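Local coordinates for putative NAD(P)H nitroreductase ydfN (PDB 3BEM), which probably acts as an FMN-dependent NAD(P)H nitroreductase, a homodimeric flavoenzyme that may contribute to the degradation of aromatic compounds, at residues E38-M43 with I192-E197; R145-S150 with E187-I192; M152-S157 with W163-M168. The protein carries 3 engineered substitutions. All blocks are in the same frame, centred on the assembly; numbering follows the deposited sequence. Where two conformers were deposited one is given.

Contact 1: E38-M43 with I192-E197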
loop_
_atom_site.group_PDB
_atom_site.type_symbol
_atom_site.label_atom_id
_atom_site.label_comp_id
_atom_site.label_asym_id
_atom_site.label_seq_id
_atom_site.Cartn_x
_atom_site.Cartn_y
_atom_site.Cartn_z
ATOM N N GLU B 38 10.349 19.557 9.213
ATOM C CA GLU B 38 8.977 20.068 9.396
ATOM C C GLU B 38 8.036 19.673 8.237
ATOM O O GLU B 38 6.899 19.258 8.453
ATOM C CB GLU B 38 8.985 21.589 9.557
ATOM C CG GLU B 38 9.657 22.088 10.841
ATOM C CD GLU B 38 10.463 23.358 10.640
ATOM O OE1 GLU B 38 10.639 23.804 9.490
ATOM O OE2 GLU B 38 10.937 23.918 11.633
ATOM N N ASP B 39 8.509 19.837 6.992
ATOM C CA ASP B 39 7.730 19.408 5.804
ATOM C C ASP B 39 7.343 17.954 5.940
ATOM O O ASP B 39 6.199 17.561 5.688
ATOM C CB ASP B 39 8.560 19.531 4.535
ATOM C CG ASP B 39 8.886 20.965 4.142
ATOM O OD1 ASP B 39 8.009 21.852 4.279
ATOM O OD2 ASP B 39 10.023 21.218 3.645
ATOM N N LEU B 40 8.319 17.144 6.294
ATOM C CA LEU B 40 8.163 15.712 6.335
ATOM C C LEU B 40 7.310 15.267 7.518
ATOM O O LEU B 40 6.462 14.392 7.386
ATOM C CB LEU B 40 9.524 15.017 6.357
ATOM C CG LEU B 40 10.213 15.019 4.947
ATOM C CD1 LEU B 40 11.713 14.982 5.065
ATOM C CD2 LEU B 40 9.628 13.925 4.027
ATOM N N ASN B 41 7.519 15.881 8.671
ATOM C CA ASN B 41 6.729 15.527 9.828
ATOM C C ASN B 41 5.211 15.738 9.607
ATOM O O ASN B 41 4.405 14.922 10.003
ATOM C CB ASN B 41 7.212 16.314 11.046
ATOM C CG ASN B 41 8.529 15.783 11.625
ATOM O OD1 ASN B 41 8.939 14.627 11.416
ATOM N ND2 ASN B 41 9.170 16.634 12.429
ATOM N N GLU B 42 4.824 16.752 8.871
ATOM C CA GLU B 42 3.435 16.915 8.501
ATOM C C GLU B 42 2.865 15.744 7.667
ATOM O O GLU B 42 1.767 15.271 7.936
ATOM C CB GLU B 42 3.257 18.216 7.732
ATOM C CG GLU B 42 1.820 18.449 7.293
ATOM C CD GLU B 42 1.613 19.735 6.519
ATOM O OE1 GLU B 42 2.597 20.383 6.104
ATOM O OE2 GLU B 42 0.440 20.090 6.302
HETATM N N MSE B 43 3.657 15.233 6.734
HETATM C CA MSE B 43 3.268 14.092 5.961
HETATM C C MSE B 43 3.180 12.846 6.854
HETATM O O MSE B 43 2.253 12.047 6.743
HETATM C CB MSE B 43 4.253 13.875 4.790
HETATM C CG MSE B 43 4.362 15.055 3.917
HETATM SE SE MSE B 43 5.835 14.753 2.652
HETATM C CE MSE B 43 6.244 16.555 2.253
ATOM N N ILE B 192 11.712 5.498 -1.401
ATOM C CA ILE B 192 10.942 6.573 -2.008
ATOM C C ILE B 192 11.803 7.795 -2.058
ATOM O O ILE B 192 12.249 8.267 -1.000
ATOM C CB ILE B 192 9.662 6.906 -1.216
ATOM C CG1 ILE B 192 8.784 5.629 -1.063
ATOM C CG2 ILE B 192 8.874 8.025 -1.914
ATOM C CD1 ILE B 192 7.590 5.808 -0.099
ATOM N N THR B 193 11.998 8.324 -3.254
ATOM C CA THR B 193 12.608 9.644 -3.389
ATOM C C THR B 193 11.527 10.688 -3.371
ATOM O O THR B 193 10.417 10.470 -3.874
ATOM C CB THR B 193 13.478 9.786 -4.641
ATOM O OG1 THR B 193 12.841 9.208 -5.772
ATOM C CG2 THR B 193 14.814 9.147 -4.431
ATOM N N ILE B 194 11.858 11.869 -2.831
ATOM C CA ILE B 194 10.939 12.992 -2.787
ATOM C C ILE B 194 11.684 14.250 -3.234
ATOM O O ILE B 194 12.875 14.412 -2.970
ATOM C CB ILE B 194 10.308 13.148 -1.368
ATOM C CG1 ILE B 194 9.253 14.245 -1.388
ATOM C CG2 ILE B 194 11.417 13.431 -0.290
ATOM C CD1 ILE B 194 8.409 14.275 -0.140
ATOM N N GLY B 195 10.987 15.148 -3.940
ATOM C CA GLY B 195 11.561 16.354 -4.422
ATOM C C GLY B 195 10.624 17.078 -5.330
ATOM O O GLY B 195 9.420 16.897 -5.217
ATOM N N LYS B 196 11.173 17.913 -6.218
ATOM C CA LYS B 196 10.370 18.667 -7.196
ATOM C C LYS B 196 10.854 18.236 -8.571
ATOM O O LYS B 196 12.067 18.338 -8.883
ATOM C CB LYS B 196 10.514 20.165 -7.012
ATOM C CG LYS B 196 10.066 20.708 -5.634
ATOM C CD LYS B 196 8.582 20.522 -5.303
ATOM C CE LYS B 196 8.218 21.172 -3.915
ATOM N NZ LYS B 196 8.172 22.642 -3.878
ATOM N N GLU B 197 9.927 17.747 -9.386
ATOM C CA GLU B 197 10.231 17.360 -10.762
ATOM C C GLU B 197 9.921 18.524 -11.696
ATOM O O GLU B 197 8.949 19.218 -11.479
ATOM C CB GLU B 197 9.433 16.114 -11.141
ATOM C CG GLU B 197 9.608 15.703 -12.582
ATOM C CD GLU B 197 9.132 14.325 -12.887
ATOM O OE1 GLU B 197 7.959 14.031 -12.604
ATOM O OE2 GLU B 197 9.923 13.551 -13.483
#

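Contact 2: R145-S150 with E187-I192. With FMN (flavin mononucleotide), chain E.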
loop_
_atom_site.group_PDB
_atom_site.type_symbol
_atom_site.label_atom_id
_atom_site.label_comp_id
_atom_site.label_asym_id
_atom_site.label_seq_id
_atom_site.Cartn_x
_atom_site.Cartn_y
_atom_site.Cartn_z
ATOM N N ARG B 145 3.412 -6.042 3.443
ATOM C CA ARG B 145 2.027 -5.597 3.219
ATOM C C ARG B 145 1.733 -4.302 3.964
ATOM O O ARG B 145 1.244 -3.336 3.397
ATOM C CB ARG B 145 1.072 -6.705 3.579
ATOM C CG ARG B 145 -0.386 -6.312 3.604
ATOM C CD ARG B 145 -1.325 -7.584 3.459
ATOM N NE ARG B 145 -0.838 -8.660 4.308
ATOM C CZ ARG B 145 -0.499 -9.869 3.891
ATOM N NH1 ARG B 145 -0.726 -10.266 2.642
ATOM N NH2 ARG B 145 0.024 -10.706 4.751
ATOM N N ASN B 146 2.010 -4.287 5.243
ATOM C CA ASN B 146 1.663 -3.141 6.055
ATOM C C ASN B 146 2.535 -1.923 5.685
ATOM O O ASN B 146 2.039 -0.773 5.621
ATOM C CB ASN B 146 1.716 -3.471 7.514
ATOM C CG ASN B 146 0.581 -4.360 7.933
ATOM O OD1 ASN B 146 -0.551 -3.901 8.068
ATOM N ND2 ASN B 146 0.864 -5.677 8.052
ATOM N N ALA B 147 3.847 -2.134 5.418
ATOM C CA ALA B 147 4.719 -1.023 5.029
ATOM C C ALA B 147 4.276 -0.447 3.673
ATOM O O ALA B 147 4.417 0.735 3.397
ATOM C CB ALA B 147 6.208 -1.398 4.967
ATOM N N SER B 148 3.734 -1.280 2.792
ATOM C CA SER B 148 3.325 -0.802 1.469
ATOM C C SER B 148 2.038 0.024 1.521
ATOM O O SER B 148 1.908 1.013 0.814
ATOM C CB SER B 148 3.227 -2.004 0.474
ATOM O OG SER B 148 4.493 -2.619 0.251
ATOM N N LEU B 149 1.076 -0.386 2.351
ATOM C CA LEU B 149 -0.089 0.448 2.656
ATOM C C LEU B 149 0.410 1.839 3.139
ATOM O O LEU B 149 -0.100 2.869 2.717
ATOM C CB LEU B 149 -0.922 -0.182 3.742
ATOM C CG LEU B 149 -1.717 -1.444 3.366
ATOM C CD1 LEU B 149 -2.250 -2.055 4.672
ATOM C CD2 LEU B 149 -2.891 -1.181 2.406
ATOM N N SER B 150 1.350 1.831 4.082
ATOM C CA SER B 150 1.887 3.055 4.668
ATOM C C SER B 150 2.541 3.906 3.579
ATOM O O SER B 150 2.331 5.123 3.508
ATOM C CB SER B 150 2.919 2.673 5.747
ATOM O OG SER B 150 3.367 3.817 6.421
ATOM N N GLU B 187 12.617 -5.553 7.258
ATOM C CA GLU B 187 12.647 -5.678 5.828
ATOM C C GLU B 187 12.723 -4.305 5.173
ATOM O O GLU B 187 11.975 -3.416 5.579
ATOM C CB GLU B 187 11.403 -6.436 5.403
ATOM C CG GLU B 187 11.258 -6.696 3.949
ATOM C CD GLU B 187 12.083 -7.839 3.438
ATOM O OE1 GLU B 187 12.541 -8.697 4.250
ATOM O OE2 GLU B 187 12.308 -7.825 2.189
ATOM N N VAL B 188 13.619 -4.115 4.193
ATOM C CA VAL B 188 13.641 -2.894 3.414
ATOM C C VAL B 188 12.602 -3.052 2.282
ATOM O O VAL B 188 12.848 -3.701 1.260
ATOM C CB VAL B 188 15.018 -2.522 2.854
ATOM C CG1 VAL B 188 14.957 -1.140 2.202
ATOM C CG2 VAL B 188 16.093 -2.519 3.929
ATOM N N VAL B 189 11.404 -2.547 2.529
ATOM C CA VAL B 189 10.243 -2.821 1.683
ATOM C C VAL B 189 10.253 -1.989 0.388
ATOM O O VAL B 189 9.927 -2.492 -0.659
ATOM C CB VAL B 189 8.955 -2.639 2.470
ATOM C CG1 VAL B 189 7.663 -2.737 1.550
ATOM C CG2 VAL B 189 8.941 -3.607 3.733
HETATM N N MSE B 190 10.671 -0.744 0.486
HETATM C CA MSE B 190 10.824 0.118 -0.676
HETATM C C MSE B 190 11.641 1.322 -0.334
HETATM O O MSE B 190 11.901 1.589 0.825
HETATM C CB MSE B 190 9.469 0.523 -1.307
HETATM C CG MSE B 190 8.601 1.465 -0.734
HETATM SE SE MSE B 190 7.029 1.637 -2.052
HETATM C CE MSE B 190 6.202 0.136 -1.221
HETATM N N MSE B 191 12.068 1.985 -1.388
HETATM C CA MSE B 191 12.729 3.268 -1.309
HETATM C C MSE B 191 11.774 4.292 -1.948
HETATM O O MSE B 191 11.082 3.991 -2.906
HETATM C CB MSE B 191 14.064 3.166 -2.041
HETATM C CG MSE B 191 14.860 4.407 -2.098
HETATM SE SE MSE B 191 16.528 4.010 -3.138
HETATM C CE MSE B 191 17.192 2.733 -1.880
ATOM N N ILE B 192 11.712 5.498 -1.401
ATOM C CA ILE B 192 10.942 6.573 -2.008
ATOM C C ILE B 192 11.803 7.795 -2.058
ATOM O O ILE B 192 12.249 8.267 -1.000
ATOM C CB ILE B 192 9.662 6.906 -1.216
ATOM C CG1 ILE B 192 8.784 5.629 -1.063
ATOM C CG2 ILE B 192 8.874 8.025 -1.914
ATOM C CD1 ILE B 192 7.590 5.808 -0.099
HETATM N N1 FMN E . -9.764 -5.747 10.917
HETATM C C2 FMN E . -10.617 -6.793 11.206
HETATM O O2 FMN E . -11.658 -6.566 11.838
HETATM N N3 FMN E . -10.308 -8.085 10.809
HETATM C C4 FMN E . -9.137 -8.373 10.120
HETATM O O4 FMN E . -9.025 -9.518 9.633
HETATM C C4A FMN E . -8.257 -7.290 9.838
HETATM N N5 FMN E . -7.057 -7.503 9.161
HETATM C C5A FMN E . -6.264 -6.412 8.813
HETATM C C6 FMN E . -5.097 -6.605 8.054
HETATM C C7 FMN E . -4.229 -5.539 7.710
HETATM C C7M FMN E . -3.396 -5.664 6.449
HETATM C C8 FMN E . -4.582 -4.258 8.115
HETATM C C8M FMN E . -4.121 -3.099 7.289
HETATM C C9 FMN E . -5.748 -4.053 8.871
HETATM C C9A FMN E . -6.609 -5.103 9.237
HETATM N N10 FMN E . -7.773 -4.891 9.968
HETATM C C10 FMN E . -8.600 -5.975 10.230
HETATM C "C1'" FMN E . -8.066 -3.528 10.586
HETATM C "C2'" FMN E . -7.024 -3.076 11.651
HETATM O "O2'" FMN E . -7.272 -3.690 12.912
HETATM C "C3'" FMN E . -7.088 -1.539 11.780
HETATM O "O3'" FMN E . -6.608 -0.990 10.536
HETATM C "C4'" FMN E . -6.373 -0.956 13.021
HETATM O "O4'" FMN E . -6.899 -1.462 14.242
HETATM C "C5'" FMN E . -6.512 0.575 13.171
HETATM O "O5'" FMN E . -7.849 1.081 13.034
HETATM P P FMN E . -8.034 2.370 12.090
HETATM O O1P FMN E . -9.430 2.756 12.006
HETATM O O2P FMN E . -7.377 3.501 12.704
HETATM O O3P FMN E . -7.519 1.898 10.797
#

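Contact 3: M152-S157 with W163-M168. With FMN (flavin mononucleotide), chain G.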
loop_
_atom_site.group_PDB
_atom_site.type_symbol
_atom_site.label_atom_id
_atom_site.label_comp_id
_atom_site.label_asym_id
_atom_site.label_seq_id
_atom_site.Cartn_x
_atom_site.Cartn_y
_atom_site.Cartn_z
HETATM N N MSE B 152 1.959 4.053 0.362
HETATM C CA MSE B 152 1.000 4.700 -0.515
HETATM C C MSE B 152 0.418 5.948 0.138
HETATM O O MSE B 152 0.242 6.992 -0.494
HETATM C CB MSE B 152 -0.097 3.732 -0.910
HETATM C CG MSE B 152 -1.099 4.260 -1.879
HETATM SE SE MSE B 152 -0.427 4.351 -3.726
HETATM C CE MSE B 152 0.002 6.230 -3.886
HETATM N N MSE B 153 0.119 5.833 1.436
HETATM C CA MSE B 153 -0.327 6.972 2.211
HETATM C C MSE B 153 0.739 8.073 2.223
HETATM O O MSE B 153 0.419 9.264 2.064
HETATM C CB MSE B 153 -0.729 6.558 3.644
HETATM C CG MSE B 153 -1.115 7.724 4.499
HETATM SE SE MSE B 153 -2.824 8.374 4.070
HETATM C CE MSE B 153 -3.955 7.041 5.116
ATOM N N PHE B 154 1.999 7.695 2.391
ATOM C CA PHE B 154 3.086 8.710 2.323
ATOM C C PHE B 154 3.071 9.473 0.988
ATOM O O PHE B 154 3.140 10.696 0.956
ATOM C CB PHE B 154 4.473 8.112 2.559
ATOM C CG PHE B 154 5.566 9.170 2.485
ATOM C CD1 PHE B 154 5.777 10.044 3.544
ATOM C CD2 PHE B 154 6.222 9.423 1.288
ATOM C CE1 PHE B 154 6.684 11.065 3.433
ATOM C CE2 PHE B 154 7.123 10.457 1.177
ATOM C CZ PHE B 154 7.351 11.274 2.265
HETATM N N MSE B 155 3.032 8.736 -0.106
HETATM C CA MSE B 155 3.090 9.341 -1.430
HETATM C C MSE B 155 1.900 10.298 -1.681
HETATM O O MSE B 155 2.089 11.338 -2.280
HETATM C CB MSE B 155 3.289 8.256 -2.507
HETATM C CG MSE B 155 4.621 7.630 -2.395
HETATM SE SE MSE B 155 4.852 6.452 -3.949
HETATM C CE MSE B 155 4.001 4.846 -3.205
ATOM N N LEU B 156 0.674 9.913 -1.277
ATOM C CA LEU B 156 -0.488 10.796 -1.432
ATOM C C LEU B 156 -0.393 12.026 -0.515
ATOM O O LEU B 156 -0.759 13.125 -0.940
ATOM C CB LEU B 156 -1.781 10.055 -1.221
ATOM C CG LEU B 156 -2.091 9.088 -2.400
ATOM C CD1 LEU B 156 -3.132 8.082 -1.877
ATOM C CD2 LEU B 156 -2.504 9.831 -3.704
ATOM N N SER B 157 0.164 11.845 0.689
ATOM C CA SER B 157 0.439 12.994 1.575
ATOM C C SER B 157 1.425 13.979 0.931
ATOM O O SER B 157 1.236 15.180 0.931
ATOM C CB SER B 157 0.983 12.504 2.920
ATOM O OG SER B 157 0.058 11.633 3.582
ATOM N N TRP B 163 4.634 18.076 -3.243
ATOM C CA TRP B 163 5.913 17.453 -3.578
ATOM C C TRP B 163 5.708 16.285 -4.554
ATOM O O TRP B 163 4.647 15.623 -4.566
ATOM C CB TRP B 163 6.583 16.947 -2.308
ATOM C CG TRP B 163 7.031 18.017 -1.391
ATOM C CD1 TRP B 163 6.291 18.627 -0.410
ATOM C CD2 TRP B 163 8.324 18.642 -1.359
ATOM N NE1 TRP B 163 7.036 19.588 0.223
ATOM C CE2 TRP B 163 8.296 19.616 -0.327
ATOM C CE3 TRP B 163 9.503 18.467 -2.091
ATOM C CZ2 TRP B 163 9.402 20.417 -0.023
ATOM C CZ3 TRP B 163 10.590 19.252 -1.788
ATOM C CH2 TRP B 163 10.539 20.224 -0.766
ATOM N N ASP B 164 6.755 15.974 -5.304
ATOM C CA ASP B 164 6.785 14.783 -6.160
ATOM C C ASP B 164 7.545 13.647 -5.485
ATOM O O ASP B 164 8.462 13.872 -4.718
ATOM C CB ASP B 164 7.434 15.126 -7.491
ATOM C CG ASP B 164 6.675 16.224 -8.189
ATOM O OD1 ASP B 164 5.427 16.050 -8.407
ATOM O OD2 ASP B 164 7.267 17.272 -8.449
ATOM N N THR B 165 7.163 12.415 -5.792
ATOM C CA THR B 165 7.863 11.225 -5.250
ATOM C C THR B 165 8.046 10.206 -6.359
ATOM O O THR B 165 7.445 10.338 -7.434
ATOM C CB THR B 165 7.152 10.540 -4.055
ATOM O OG1 THR B 165 5.846 10.080 -4.469
ATOM C CG2 THR B 165 7.049 11.447 -2.835
ATOM N N CYS B 166 8.990 9.288 -6.147
ATOM C CA CYS B 166 9.150 8.099 -6.997
ATOM C C CYS B 166 9.357 6.927 -6.063
ATOM O O CYS B 166 10.343 6.903 -5.350
ATOM C CB CYS B 166 10.298 8.257 -7.958
ATOM S SG CYS B 166 10.244 6.878 -9.150
ATOM N N PRO B 167 8.446 5.955 -6.043
ATOM C CA PRO B 167 8.655 4.701 -5.329
ATOM C C PRO B 167 9.644 3.888 -6.116
ATOM O O PRO B 167 9.671 3.971 -7.355
ATOM C CB PRO B 167 7.296 4.062 -5.331
ATOM C CG PRO B 167 6.661 4.569 -6.567
ATOM C CD PRO B 167 7.200 5.938 -6.841
HETATM N N MSE B 168 10.475 3.129 -5.433
HETATM C CA MSE B 168 11.606 2.420 -6.026
HETATM C C MSE B 168 11.815 1.045 -5.368
HETATM O O MSE B 168 11.778 0.907 -4.151
HETATM C CB MSE B 168 12.898 3.267 -5.910
HETATM C CG MSE B 168 12.732 4.666 -6.477
HETATM SE SE MSE B 168 14.201 5.795 -5.906
HETATM C CE MSE B 168 15.641 4.958 -6.965
HETATM N N1 FMN G . 10.735 3.934 -10.808
HETATM C C2 FMN G . 12.089 4.059 -10.994
HETATM O O2 FMN G . 12.473 4.970 -11.738
HETATM N N3 FMN G . 12.973 3.219 -10.367
HETATM C C4 FMN G . 12.547 2.170 -9.567
HETATM O O4 FMN G . 13.411 1.531 -8.931
HETATM C C4A FMN G . 11.172 2.045 -9.374
HETATM N N5 FMN G . 10.676 0.999 -8.591
HETATM C C5A FMN G . 9.318 0.975 -8.335
HETATM C C6 FMN G . 8.842 -0.001 -7.442
HETATM C C7 FMN G . 7.476 -0.044 -7.140
HETATM C C7M FMN G . 7.054 -0.897 -5.948
HETATM C C8 FMN G . 6.581 0.843 -7.722
HETATM C C8M FMN G . 5.208 1.051 -7.092
HETATM C C9 FMN G . 7.037 1.779 -8.651
HETATM C C9A FMN G . 8.401 1.869 -8.929
HETATM N N10 FMN G . 8.893 2.841 -9.825
HETATM C C10 FMN G . 10.269 2.932 -9.988
HETATM C "C1'" FMN G . 7.931 3.697 -10.572
HETATM C "C2'" FMN G . 7.105 2.990 -11.651
HETATM O "O2'" FMN G . 7.911 2.849 -12.812
HETATM C "C3'" FMN G . 5.888 3.856 -11.939
HETATM O "O3'" FMN G . 5.089 3.896 -10.725
HETATM C "C4'" FMN G . 5.078 3.423 -13.162
HETATM O "O4'" FMN G . 5.893 3.522 -14.345
HETATM C "C5'" FMN G . 3.818 4.322 -13.301
HETATM O "O5'" FMN G . 4.143 5.728 -13.414
HETATM P P FMN G . 3.109 6.765 -12.756
HETATM O O1P FMN G . 1.795 6.571 -13.441
HETATM O O2P FMN G . 3.150 6.313 -11.341
HETATM O O3P FMN G . 3.684 8.139 -12.989
HETATM O O HOH W 1 3.767 11.896 -4.335
#

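Contact 1: E38-M43 with I192-E197
M43, modelled as selenomethionine, and I194 meet tip to tip, one from helix 37-47 and the other from strand 186-195. The backbones stay well separated: even the nearest pair of CA atoms, those of L40 and I194, is 9.9 Å apart, and the ends of long side chains span the gap. On the strand side the touching is done by one methyl. I194 carries CG1 opposite its own backbone N (chi1 -175°), and the extended second torsion then thrusts CD1 straight at the helix. M43 answers from a chain that is likewise stretched beyond CG (chi2 171°), which places its selenium 3.8 Å from CD1 of I194; the terminal CE of M43 follows at 4.0 Å from the same CD1. L40, one helical turn earlier, starts off to one side but brings its end nearer, with CD2 lying 4.4 Å from CD1 of I194. The one isoleucine methyl thus meets M43 closely and L40 more loosely. F154 and A158 of helix 136-161 also pack against M43, and A158 packs against I194. The outer side of helix 37-47 belongs to the dimer interface, where N41 OD1 is hydrogen-bonded to the hydroxyl of Y217 of the second subunit. The contact illustrates apolar seating of a helix segment against a strand: no hydrogen bond crosses between 38-43 and 192-197, and the buried selenium and methyl groups imply cohesion by dispersion and exclusion of water, which is only weakly directional.

Contact 2: R145-S150 with E187-I192
V189 and M190 are consecutive strand residues, yet both direct their side chains toward helix residues A147 and S148, where a regular strand would alternate. The cause is a classic beta bulge: V189 and M190 together face V92 of the neighbouring strand 88-95, and V189 takes up a helix-like backbone conformation (psi -39°). V189 straddles the helix surface with its two methyls. CG2 of V189 lies 3.7 Å from CB of A147, while CG1 of V189 approaches OG of S148 to 3.4 Å. M190, a selenomethionine, gets there differently. Its CG stands between the backbone N and the carbonyl carbon (chi1 74°), and a bend at chi3 returns the terminal CE to the helix, 3.6 Å from OG of S148. The serine hydroxyl is therefore hemmed in by two apolar groups, but its polarity is met within its own helix, by a hydrogen bond to the carbonyl oxygen of I144 one turn back. With axes 8.5 Å apart and running 18° from parallel, the segments bring closest the CA atoms of A147 and V189, whose side chains are small.

Other residues of this helical segment serve the flavin of chain E, which is also hydrogen-bonded to K82, S25 and R205, among others, of the second subunit. L149 sets CD1 3.4 Å from the flavin methyl C8M, and OD1 of N146 lies 3.7 Å from the flavin methyl C7M while accepting a hydrogen bond from the backbone N of A53. R145 instead links the subunits, through a weak hydrogen bond from NH1 to V189 O of the second subunit. A central helix backed by its own sheet while contributing to a cofactor pocket shared between subunits is the arrangement of the dimeric nitroreductase fold and its FMN site.

Contact 3: M152-S157 with W163-M168
M155, a selenomethionine of helix 136-161, lies across T165 and P167 of the strand that follows the helix. Its CB already stands beside the threonine, 3.7 Å from OG1 of T165. CG comes closer, 3.4 Å from the same OG1, a contact of methylene with hydroxyl that leaves the oxygen able to bond elsewhere. From there the chain runs on to selenium, 3.7 Å from CB of P167, and a bend at chi3 (-87°) swings the terminal CE off the ring, 4.0 Å from that CB; methionine and proline meet at about a right angle. M155 also packs against L149 of the second subunit.

This is a tight reversal in the alpha+beta core of the nitroreductase fold: the helix ends, the chain turns, and strand 164-168 returns nearly antiparallel, at 157° to the helix segment, as an outer strand of this chain's sheet. A water joins the two, donating to the carbonyl oxygen of M155 at 2.7 Å and hydrogen-bonded to OG1 of T165, so the polar end of the threonine is served just beside the methionine. Its methyl goes the other way, toward the F154 ring, which it crosses obliquely with CG2 of T165 4.1 Å from CE2 of F154. P167 carries the packing through to the cofactor: CG, which also touches the selenium of M155, lies 3.5 Å from C9 of the FMN of chain G. C166 and M168, flanking P167, belong to the same flavin pocket, where S25, K82 and R205 hydrogen-bond to the FMN.

The three contacts tie the central helix 136-161 and helix 37-47 to neighbouring strands of one antiparallel sheet. Contacts 1 and 2 share strand 186-195, with I192 common to both, yet their centres are about 16 Å apart; the centre of contact 3 is about 8 Å from that of contact 1 and about 11 Å from that of contact 2. Contacts 2 and 3 use successive parts of helix 136-161, and strand 164-168 of contact 3 pairs with strand 186-195. Along the chain, contact 1 encloses contact 2, which in turn encloses contact 3. All three reach the second subunit, so the same few elements take part in core packing, the dimer interface and the FMN sites.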